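Local coordinates for protein argonaute (Methanocaldococcus jannaschii, PDB 5G5S) that uses short single-stranded DNA guides to bind complementary DNA targets and slice them, and may defend its host against invading genetic elements, at residues Leu568-Phe574 with Glu595-Lys601; Thr521-Asp525 with Ala684-Ala689; Val379-Phe383 with Phe398-Trp404. One frame throughout, in Å; residues are numbered along the deposited sequence. Where two conformers were deposited one is given.

Interaction 1 (Leu568-Phe574 with Glu595-Lys601); sequences LFLRDGF and EVISIRK
The carbonyl oxygen of Glu-595 accepts the shortest bond of this contact, 2.7 Å from the backbone N of Phe-569. That oxygen also lies at the edge of the Phe-569 ring. Across the pair, Ile-597 N binds Phe-569 O at 3.2 Å, Arg-571 N makes a weak bond to Ile-597 O, and Ile-599 N closes on Arg-571 O at 2.8 Å. These bonds join parallel neighbours: strand 566-571, helix 577-590 and strand 593-600 form a beta-alpha-beta unit in the RNase H-like PIWI domain. Branched aliphatic side chains suit the buried face shared by Leu-568, Leu-570 and Ile-597, where they pack without polar groups to satisfy. Here Leu-570 CD1 lies alongside Ile-597 CG2, and the CD1 of Ile-599 presses on Leu-570 CG at 3.5 Å, tighter than usual. On the other face Arg-571 lends its aliphatic CG and CD to Val-596 CG2.

Beyond the strand end comes Asp-572, by similarity a catalytic residue and a manganese ligand. With CG anti to the backbone N (chi1 -158°), its carboxylate swings toward the end of strand 593-600, where Lys-601 NZ forms a salt bridge to Asp-572 OD2 at 2.8 Å, arriving from above the carboxylate plane. The lysine chain runs past this oxygen, and a bend at chi4 turns NZ back onto it. The other oxygen, Asp-572 OD1, sits over the centre of one face of the Arg-600 guanidinium, a purely electrostatic approach, since no N-H points at it. The planes of that guanidinium and the Phe-574 ring are only 10° apart, and Arg-600 NH1 comes to 3.3 Å from Phe-574 CE2.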
loop_
_atom_site.group_PDB
_atom_site.type_symbol
_atom_site.label_atom_id
_atom_site.label_comp_id
_atom_site.label_asym_id
_atom_site.label_seq_id
_atom_site.Cartn_x
_atom_site.Cartn_y
_atom_site.Cartn_z
ATOM N N LEU A 568 -7.206 7.748 -16.295
ATOM C CA LEU A 568 -5.882 7.675 -15.699
ATOM C C LEU A 568 -5.852 6.478 -14.749
ATOM O O LEU A 568 -6.684 6.407 -13.850
ATOM C CB LEU A 568 -5.535 8.995 -14.957
ATOM C CG LEU A 568 -4.248 9.003 -14.095
ATOM C CD1 LEU A 568 -2.999 8.892 -14.948
ATOM C CD2 LEU A 568 -4.180 10.216 -13.179
ATOM N N PHE A 569 -4.918 5.530 -14.973
ATOM C CA PHE A 569 -4.723 4.361 -14.106
ATOM C C PHE A 569 -3.531 4.563 -13.183
ATOM O O PHE A 569 -2.462 5.011 -13.603
ATOM C CB PHE A 569 -4.541 3.053 -14.884
ATOM C CG PHE A 569 -5.807 2.513 -15.500
ATOM C CD1 PHE A 569 -6.172 2.862 -16.798
ATOM C CD2 PHE A 569 -6.602 1.604 -14.809
ATOM C CE1 PHE A 569 -7.325 2.336 -17.375
ATOM C CE2 PHE A 569 -7.760 1.086 -15.387
ATOM C CZ PHE A 569 -8.127 1.471 -16.656
ATOM N N LEU A 570 -3.732 4.216 -11.922
ATOM C CA LEU A 570 -2.732 4.310 -10.874
ATOM C C LEU A 570 -2.408 2.888 -10.434
ATOM O O LEU A 570 -3.309 2.120 -10.060
ATOM C CB LEU A 570 -3.334 5.104 -9.703
ATOM C CG LEU A 570 -3.202 6.631 -9.619
ATOM C CD1 LEU A 570 -3.185 7.326 -10.952
ATOM C CD2 LEU A 570 -4.241 7.209 -8.703
ATOM N N ARG A 571 -1.128 2.511 -10.537
ATOM C CA ARG A 571 -0.692 1.185 -10.113
ATOM C C ARG A 571 0.680 1.194 -9.438
ATOM O O ARG A 571 1.490 2.081 -9.688
ATOM C CB ARG A 571 -0.816 0.119 -11.234
ATOM C CG ARG A 571 -0.183 0.474 -12.579
ATOM C CD ARG A 571 -0.452 -0.593 -13.639
ATOM N NE ARG A 571 0.547 -1.665 -13.615
ATOM C CZ ARG A 571 0.493 -2.777 -14.348
ATOM N NH1 ARG A 571 -0.525 -2.990 -15.173
ATOM N NH2 ARG A 571 1.450 -3.690 -14.250
ATOM N N ASP A 572 0.894 0.243 -8.528
ATOM C CA ASP A 572 2.163 0.017 -7.844
ATOM C C ASP A 572 2.760 -1.119 -8.631
ATOM O O ASP A 572 2.680 -2.277 -8.207
ATOM C CB ASP A 572 1.952 -0.390 -6.376
ATOM C CG ASP A 572 3.150 -0.146 -5.478
ATOM O OD1 ASP A 572 4.248 -0.663 -5.794
ATOM O OD2 ASP A 572 2.988 0.547 -4.448
ATOM N N GLY A 573 3.234 -0.797 -9.825
ATOM C CA GLY A 573 3.800 -1.768 -10.745
ATOM C C GLY A 573 4.112 -1.195 -12.109
ATOM O O GLY A 573 3.588 -0.143 -12.488
ATOM N N PHE A 574 4.971 -1.891 -12.854
ATOM C CA PHE A 574 5.354 -1.452 -14.188
ATOM C C PHE A 574 4.670 -2.235 -15.273
ATOM O O PHE A 574 4.231 -3.364 -15.046
ATOM C CB PHE A 574 6.877 -1.406 -14.362
ATOM C CG PHE A 574 7.543 -0.512 -13.345
ATOM C CD1 PHE A 574 7.432 0.872 -13.431
ATOM C CD2 PHE A 574 8.240 -1.052 -12.270
ATOM C CE1 PHE A 574 8.026 1.700 -12.469
ATOM C CE2 PHE A 574 8.843 -0.223 -11.320
ATOM C CZ PHE A 574 8.727 1.146 -11.422
ATOM N N GLU A 595 -4.151 6.608 -19.746
ATOM C CA GLU A 595 -2.894 6.962 -19.107
ATOM C C GLU A 595 -2.607 6.054 -17.934
ATOM O O GLU A 595 -3.530 5.499 -17.331
ATOM C CB GLU A 595 -2.858 8.433 -18.711
ATOM C CG GLU A 595 -2.725 9.357 -19.910
ATOM C CD GLU A 595 -2.769 10.834 -19.576
ATOM O OE1 GLU A 595 -2.558 11.179 -18.393
ATOM O OE2 GLU A 595 -3.027 11.645 -20.492
ATOM N N VAL A 596 -1.317 5.850 -17.666
ATOM C CA VAL A 596 -0.817 5.032 -16.577
ATOM C C VAL A 596 0.423 5.666 -15.955
ATOM O O VAL A 596 1.313 6.151 -16.654
ATOM C CB VAL A 596 -0.677 3.506 -16.919
ATOM C CG1 VAL A 596 0.402 3.242 -17.967
ATOM C CG2 VAL A 596 -0.440 2.666 -15.666
ATOM N N ILE A 597 0.430 5.724 -14.633
ATOM C CA ILE A 597 1.546 6.217 -13.854
ATOM C C ILE A 597 1.809 5.181 -12.753
ATOM O O ILE A 597 0.871 4.578 -12.226
ATOM C CB ILE A 597 1.330 7.674 -13.351
ATOM C CG1 ILE A 597 2.696 8.343 -12.972
ATOM C CG2 ILE A 597 0.272 7.742 -12.225
ATOM C CD1 ILE A 597 2.731 9.889 -12.754
ATOM N N SER A 598 3.083 4.944 -12.451
ATOM C CA SER A 598 3.497 4.007 -11.417
ATOM C C SER A 598 3.683 4.769 -10.104
ATOM O O SER A 598 4.348 5.804 -10.073
ATOM C CB SER A 598 4.773 3.278 -11.833
ATOM O OG SER A 598 5.334 2.536 -10.763
ATOM N N ILE A 599 3.026 4.296 -9.043
ATOM C CA ILE A 599 3.098 4.910 -7.720
ATOM C C ILE A 599 3.682 3.862 -6.796
ATOM O O ILE A 599 3.061 2.833 -6.564
ATOM C CB ILE A 599 1.719 5.476 -7.277
ATOM C CG1 ILE A 599 1.324 6.670 -8.194
ATOM C CG2 ILE A 599 1.723 5.881 -5.770
ATOM C CD1 ILE A 599 -0.068 7.073 -8.134
ATOM N N ARG A 600 4.920 4.088 -6.349
ATOM C CA ARG A 600 5.623 3.147 -5.487
ATOM C C ARG A 600 5.863 3.686 -4.076
ATOM O O ARG A 600 6.657 4.609 -3.864
ATOM C CB ARG A 600 6.897 2.624 -6.166
ATOM C CG ARG A 600 6.583 1.881 -7.467
ATOM C CD ARG A 600 7.782 1.182 -8.047
ATOM N NE ARG A 600 8.000 -0.148 -7.473
ATOM C CZ ARG A 600 7.468 -1.270 -7.948
ATOM N NH1 ARG A 600 6.658 -1.238 -8.998
ATOM N NH2 ARG A 600 7.732 -2.431 -7.367
ATOM N N LYS A 601 5.129 3.108 -3.113
ATOM C CA LYS A 601 5.215 3.442 -1.689
ATOM C C LYS A 601 6.530 2.895 -1.101
ATOM O O LYS A 601 7.097 3.486 -0.191
ATOM C CB LYS A 601 3.966 2.915 -0.917
ATOM C CG LYS A 601 3.730 1.401 -1.037
ATOM C CD LYS A 601 2.432 0.961 -0.363
ATOM C CE LYS A 601 1.904 -0.341 -0.933
ATOM N NZ LYS A 601 1.314 -0.167 -2.293
#

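Interaction 2 (Thr521-Asp525 with Ala684-Ala689)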
loop_
_atom_site.group_PDB
_atom_site.type_symbol
_atom_site.label_atom_id
_atom_site.label_comp_id
_atom_site.label_asym_id
_atom_site.label_seq_id
_atom_site.Cartn_x
_atom_site.Cartn_y
_atom_site.Cartn_z
ATOM N N THR A 521 -10.237 -2.621 -8.795
ATOM C CA THR A 521 -10.142 -1.287 -9.366
ATOM C C THR A 521 -11.082 -0.407 -8.532
ATOM O O THR A 521 -12.249 -0.761 -8.323
ATOM C CB THR A 521 -10.494 -1.272 -10.873
ATOM O OG1 THR A 521 -9.556 -2.087 -11.572
ATOM C CG2 THR A 521 -10.430 0.128 -11.474
ATOM N N VAL A 522 -10.558 0.702 -8.018
ATOM C CA VAL A 522 -11.377 1.680 -7.315
ATOM C C VAL A 522 -11.525 2.850 -8.285
ATOM O O VAL A 522 -10.539 3.462 -8.675
ATOM C CB VAL A 522 -10.920 2.039 -5.874
ATOM C CG1 VAL A 522 -11.825 3.098 -5.257
ATOM C CG2 VAL A 522 -10.942 0.796 -4.996
ATOM N N VAL A 523 -12.749 3.041 -8.786
ATOM C CA VAL A 523 -13.076 4.049 -9.785
ATOM C C VAL A 523 -13.520 5.365 -9.151
ATOM O O VAL A 523 -14.508 5.411 -8.426
ATOM C CB VAL A 523 -14.117 3.503 -10.804
ATOM C CG1 VAL A 523 -14.384 4.511 -11.922
ATOM C CG2 VAL A 523 -13.689 2.149 -11.381
ATOM N N TYR A 524 -12.791 6.438 -9.461
ATOM C CA TYR A 524 -13.081 7.795 -9.026
ATOM C C TYR A 524 -13.509 8.617 -10.222
ATOM O O TYR A 524 -12.957 8.446 -11.300
ATOM C CB TYR A 524 -11.845 8.436 -8.369
ATOM C CG TYR A 524 -11.695 8.096 -6.905
ATOM C CD1 TYR A 524 -11.523 6.775 -6.487
ATOM C CD2 TYR A 524 -11.699 9.088 -5.937
ATOM C CE1 TYR A 524 -11.390 6.457 -5.138
ATOM C CE2 TYR A 524 -11.559 8.781 -4.584
ATOM C CZ TYR A 524 -11.399 7.464 -4.193
ATOM O OH TYR A 524 -11.264 7.149 -2.870
ATOM N N ASP A 525 -14.474 9.522 -10.034
ATOM C CA ASP A 525 -14.903 10.405 -11.114
ATOM C C ASP A 525 -14.077 11.697 -11.099
ATOM O O ASP A 525 -13.166 11.830 -10.272
ATOM C CB ASP A 525 -16.427 10.664 -11.073
ATOM C CG ASP A 525 -16.980 11.390 -9.854
ATOM O OD1 ASP A 525 -16.180 11.956 -9.076
ATOM O OD2 ASP A 525 -18.218 11.436 -9.707
ATOM N N ALA A 684 -5.954 8.196 -2.691
ATOM C CA ALA A 684 -7.106 7.364 -2.303
ATOM C C ALA A 684 -7.532 6.228 -3.285
ATOM O O ALA A 684 -7.744 5.118 -2.796
ATOM C CB ALA A 684 -8.288 8.227 -1.881
ATOM N N PRO A 685 -7.582 6.407 -4.640
ATOM C CA PRO A 685 -7.961 5.271 -5.511
ATOM C C PRO A 685 -7.092 4.015 -5.344
ATOM O O PRO A 685 -7.637 2.914 -5.165
ATOM C CB PRO A 685 -7.877 5.862 -6.924
ATOM C CG PRO A 685 -8.033 7.336 -6.724
ATOM C CD PRO A 685 -7.369 7.635 -5.438
ATOM N N ILE A 686 -5.744 4.186 -5.367
ATOM C CA ILE A 686 -4.791 3.082 -5.209
ATOM C C ILE A 686 -4.746 2.564 -3.757
ATOM O O ILE A 686 -4.722 1.349 -3.549
ATOM C CB ILE A 686 -3.396 3.352 -5.873
ATOM C CG1 ILE A 686 -2.462 2.114 -5.783
ATOM C CG2 ILE A 686 -2.728 4.641 -5.352
ATOM C CD1 ILE A 686 -1.180 2.185 -6.562
ATOM N N HIS A 687 -4.809 3.483 -2.768
ATOM C CA HIS A 687 -4.837 3.168 -1.331
ATOM C C HIS A 687 -6.014 2.229 -0.973
ATOM O O HIS A 687 -5.825 1.262 -0.242
ATOM C CB HIS A 687 -4.904 4.473 -0.495
ATOM C CG HIS A 687 -5.173 4.260 0.960
ATOM N ND1 HIS A 687 -4.147 3.968 1.850
ATOM C CD2 HIS A 687 -6.341 4.307 1.643
ATOM C CE1 HIS A 687 -4.720 3.835 3.032
ATOM N NE2 HIS A 687 -6.041 4.015 2.957
ATOM N N TYR A 688 -7.222 2.553 -1.461
ATOM C CA TYR A 688 -8.428 1.781 -1.197
ATOM C C TYR A 688 -8.503 0.481 -1.996
ATOM O O TYR A 688 -9.064 -0.490 -1.492
ATOM C CB TYR A 688 -9.698 2.645 -1.306
ATOM C CG TYR A 688 -9.846 3.639 -0.170
ATOM C CD1 TYR A 688 -9.834 3.217 1.159
ATOM C CD2 TYR A 688 -10.084 4.987 -0.425
ATOM C CE1 TYR A 688 -10.003 4.122 2.209
ATOM C CE2 TYR A 688 -10.259 5.899 0.615
ATOM C CZ TYR A 688 -10.205 5.463 1.931
ATOM O OH TYR A 688 -10.351 6.364 2.955
ATOM N N ALA A 689 -7.910 0.442 -3.210
ATOM C CA ALA A 689 -7.815 -0.782 -4.015
ATOM C C ALA A 689 -6.962 -1.815 -3.231
ATOM O O ALA A 689 -7.334 -2.991 -3.147
ATOM C CB ALA A 689 -7.167 -0.495 -5.362
#
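Pro-685 CG stands over one face of the Tyr-524 ring, 3.7 Å from its centroid and 18° off the normal, a CH-pi contact that is the main aromatic one between strand segment 521-525 and helix segment 684-689. Proline suits this first helical turn, where its ring offers a compact, rigid apolar knob and no N-H is needed. Tyr-524 then carries its hydroxyl onward, OH reaching Ala-684 CB at 3.3 Å and meeting the edge of the Tyr-688 ring at CD2.

The aliphatic contacts belong to Val-522. Its CG2, anti to the carbonyl carbon, drives at the helix backbone, 3.5 Å from Ala-689 N and 4.0 Å from Ala-689 CB, while its CB rests on Pro-685 O. The small side chain of Ala-689 is consistent with so close an approach; the axes of the two short segments come to 7.3 Å.

No hydrogen bond links the segments. The hydroxyl of Tyr-688 is satisfied outside the contact, by Ser-671, a residue that contacts the guide DNA. A helix running roughly antiparallel to a strand of the central sheet (150° between the segment directions) is the layered alpha/beta packing of the RNase H-like fold of PIWI domains.

Interaction 3 (Val379-Phe383 with Phe398-Trp404)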
loop_
_atom_site.group_PDB
_atom_site.type_symbol
_atom_site.label_atom_id
_atom_site.label_comp_id
_atom_site.label_asym_id
_atom_site.label_seq_id
_atom_site.Cartn_x
_atom_site.Cartn_y
_atom_site.Cartn_z
ATOM N N VAL A 379 -21.819 8.476 23.503
ATOM C CA VAL A 379 -22.518 7.865 22.361
ATOM C C VAL A 379 -23.858 8.621 22.124
ATOM O O VAL A 379 -24.216 8.881 20.975
ATOM C CB VAL A 379 -22.726 6.337 22.603
ATOM C CG1 VAL A 379 -23.633 5.698 21.555
ATOM C CG2 VAL A 379 -21.395 5.598 22.681
ATOM N N ASN A 380 -24.569 8.991 23.217
ATOM C CA ASN A 380 -25.841 9.722 23.160
ATOM C C ASN A 380 -25.673 11.165 22.667
ATOM O O ASN A 380 -26.311 11.531 21.679
ATOM C CB ASN A 380 -26.590 9.666 24.497
ATOM C CG ASN A 380 -27.104 8.292 24.879
ATOM O OD1 ASN A 380 -27.343 7.420 24.035
ATOM N ND2 ASN A 380 -27.307 8.072 26.171
ATOM N N LYS A 381 -24.789 11.963 23.317
ATOM C CA LYS A 381 -24.504 13.357 22.942
ATOM C C LYS A 381 -24.036 13.497 21.496
ATOM O O LYS A 381 -24.310 14.518 20.873
ATOM C CB LYS A 381 -23.487 14.000 23.896
ATOM N N MET A 382 -23.347 12.477 20.956
ATOM C CA MET A 382 -22.890 12.493 19.568
ATOM C C MET A 382 -24.034 12.163 18.597
ATOM O O MET A 382 -24.241 12.900 17.631
ATOM C CB MET A 382 -21.702 11.540 19.360
ATOM C CG MET A 382 -21.384 11.298 17.884
ATOM S SD MET A 382 -20.203 9.990 17.541
ATOM C CE MET A 382 -21.115 8.574 18.058
ATOM N N PHE A 383 -24.739 11.040 18.828
ATOM C CA PHE A 383 -25.828 10.596 17.961
ATOM C C PHE A 383 -27.094 11.457 18.022
ATOM O O PHE A 383 -27.713 11.652 16.983
ATOM C CB PHE A 383 -26.144 9.106 18.158
ATOM C CG PHE A 383 -25.171 8.123 17.538
ATOM C CD1 PHE A 383 -24.892 8.159 16.175
ATOM C CD2 PHE A 383 -24.607 7.105 18.297
ATOM C CE1 PHE A 383 -24.022 7.226 15.597
ATOM C CE2 PHE A 383 -23.752 6.162 17.715
ATOM C CZ PHE A 383 -23.460 6.232 16.368
ATOM N N PHE A 398 -29.424 6.872 13.107
ATOM C CA PHE A 398 -28.928 5.729 13.859
ATOM C C PHE A 398 -29.887 5.444 15.031
ATOM O O PHE A 398 -30.095 6.306 15.898
ATOM C CB PHE A 398 -27.476 5.957 14.321
ATOM C CG PHE A 398 -26.484 6.100 13.183
ATOM C CD1 PHE A 398 -25.896 4.982 12.607
ATOM C CD2 PHE A 398 -26.149 7.352 12.684
ATOM C CE1 PHE A 398 -24.993 5.114 11.548
ATOM C CE2 PHE A 398 -25.243 7.481 11.625
ATOM C CZ PHE A 398 -24.673 6.362 11.066
ATOM N N ASN A 399 -30.525 4.258 15.002
ATOM C CA ASN A 399 -31.464 3.811 16.035
ATOM C C ASN A 399 -30.866 2.622 16.796
ATOM O O ASN A 399 -30.941 1.479 16.330
ATOM C CB ASN A 399 -32.837 3.483 15.439
ATOM C CG ASN A 399 -33.841 3.086 16.486
ATOM O OD1 ASN A 399 -33.966 1.911 16.845
ATOM N ND2 ASN A 399 -34.528 4.068 17.046
ATOM N N TYR A 400 -30.245 2.913 17.953
ATOM C CA TYR A 400 -29.554 1.935 18.799
ATOM C C TYR A 400 -30.316 1.570 20.082
ATOM O O TYR A 400 -29.726 0.986 20.996
ATOM C CB TYR A 400 -28.095 2.386 19.090
ATOM C CG TYR A 400 -28.011 3.763 19.710
ATOM C CD1 TYR A 400 -28.209 3.947 21.077
ATOM C CD2 TYR A 400 -27.801 4.893 18.924
ATOM C CE1 TYR A 400 -28.201 5.219 21.644
ATOM C CE2 TYR A 400 -27.784 6.169 19.482
ATOM C CZ TYR A 400 -27.980 6.327 20.844
ATOM O OH TYR A 400 -27.968 7.582 21.409
ATOM N N ALA A 401 -31.627 1.894 20.137
ATOM C CA ALA A 401 -32.492 1.609 21.284
ATOM C C ALA A 401 -32.468 0.122 21.625
ATOM O O ALA A 401 -32.668 -0.717 20.742
ATOM C CB ALA A 401 -33.917 2.064 21.002
ATOM N N ASN A 402 -32.122 -0.190 22.890
ATOM C CA ASN A 402 -32.027 -1.538 23.469
ATOM C C ASN A 402 -30.972 -2.468 22.858
ATOM O O ASN A 402 -30.846 -3.617 23.293
ATOM C CB ASN A 402 -33.409 -2.210 23.566
ATOM C CG ASN A 402 -34.418 -1.347 24.262
ATOM O OD1 ASN A 402 -35.287 -0.741 23.628
ATOM N ND2 ASN A 402 -34.265 -1.201 25.570
ATOM N N ARG A 403 -30.193 -1.963 21.880
ATOM C CA ARG A 403 -29.135 -2.715 21.203
ATOM C C ARG A 403 -27.729 -2.415 21.760
ATOM O O ARG A 403 -26.745 -2.404 21.016
ATOM C CB ARG A 403 -29.227 -2.556 19.676
ATOM C CG ARG A 403 -30.371 -3.336 19.052
ATOM C CD ARG A 403 -30.573 -2.969 17.601
ATOM N NE ARG A 403 -31.986 -3.020 17.229
ATOM C CZ ARG A 403 -32.779 -1.957 17.137
ATOM N NH1 ARG A 403 -32.299 -0.739 17.360
ATOM N NH2 ARG A 403 -34.051 -2.100 16.791
ATOM N N TRP A 404 -27.655 -2.194 23.091
ATOM C CA TRP A 404 -26.431 -1.979 23.861
ATOM C C TRP A 404 -26.040 -3.364 24.356
ATOM O O TRP A 404 -26.820 -4.004 25.071
ATOM C CB TRP A 404 -26.686 -1.053 25.067
ATOM C CG TRP A 404 -26.941 0.378 24.714
ATOM C CD1 TRP A 404 -28.128 0.927 24.326
ATOM C CD2 TRP A 404 -26.003 1.460 24.789
ATOM N NE1 TRP A 404 -27.977 2.278 24.110
ATOM C CE2 TRP A 404 -26.681 2.632 24.390
ATOM C CE3 TRP A 404 -24.649 1.554 25.152
ATOM C CZ2 TRP A 404 -26.050 3.884 24.344
ATOM C CZ3 TRP A 404 -24.025 2.792 25.100
ATOM C CH2 TRP A 404 -24.720 3.938 24.693
#
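Over one face of the Phe-398 ring lies Phe-383 CE1, 3.6 Å from Phe-398 CD2 and displaced toward the rim. The Phe-383 ring has Met-382 CE over one face and Val-379 CG1 at its edge, both from its own helix. Its other aromatic neighbour is Tyr-400, with Phe-383 CD2 3.5 Å from Tyr-400 CE2. Both ring pairs are oblique, each with planes 41° apart, so the three rings form an aromatic cluster of oblique pairs. Tyr-400 itself carries Val-379 CG1 over one face, while Asn-380 OD1 lies at its edge and also at the edge of the Trp-404 indole.

The contact belongs to a beta-alpha-beta unit of the Mid domain, the domain that binds the phosphorylated 5' end of the guide: helix 372-390 packs on strand 397-407, an outermost strand of a four-stranded parallel sheet. Phenylalanines suit its buried side, where Phe-398 also meets Phe-429 edge-to-face and Phe-383 touches Leu-431.

Toward the surface a polar bond takes over. Tyr-400 OH donates to Asn-380 OD1 at 2.7 Å, tilted 18° from the carbonyl plane, and the amide and ring planes are nearly parallel. Tyrosine serves both ends, its ring in the cluster and its hydroxyl on the helix; placing CG between the backbone N and the carbonyl carbon (chi1 56°) aims it at the helix. A type II beta turn from Tyr-400 to Arg-403 then brings the chain round to Trp-404, whose CH2 meets Val-379 CB at 3.8 Å from the opposite direction.

Interactions 1 and 2 are parts of one PIWI core: their centres lie 12 Å apart, they reach the same mixed sheet, and Ile-686 CD1 of the helix touches Asp-572 N at 3.5 Å. The helix that packs on strand 517-525 thus also packs against the end of strand 566-571, just before Asp-572 of the active site assigned by similarity. The side chain of Lys-601 is about 5 Å from those of Asp-506 and Asp-690, the other metal ligands inferred by similarity. Interaction 3 stands apart in the Mid domain, its nearest atoms about 28 Å from interaction 1 and about 16 Å from interaction 2; Phe-383 is about 8 Å from metal-binding Gln-459, side chain to side chain.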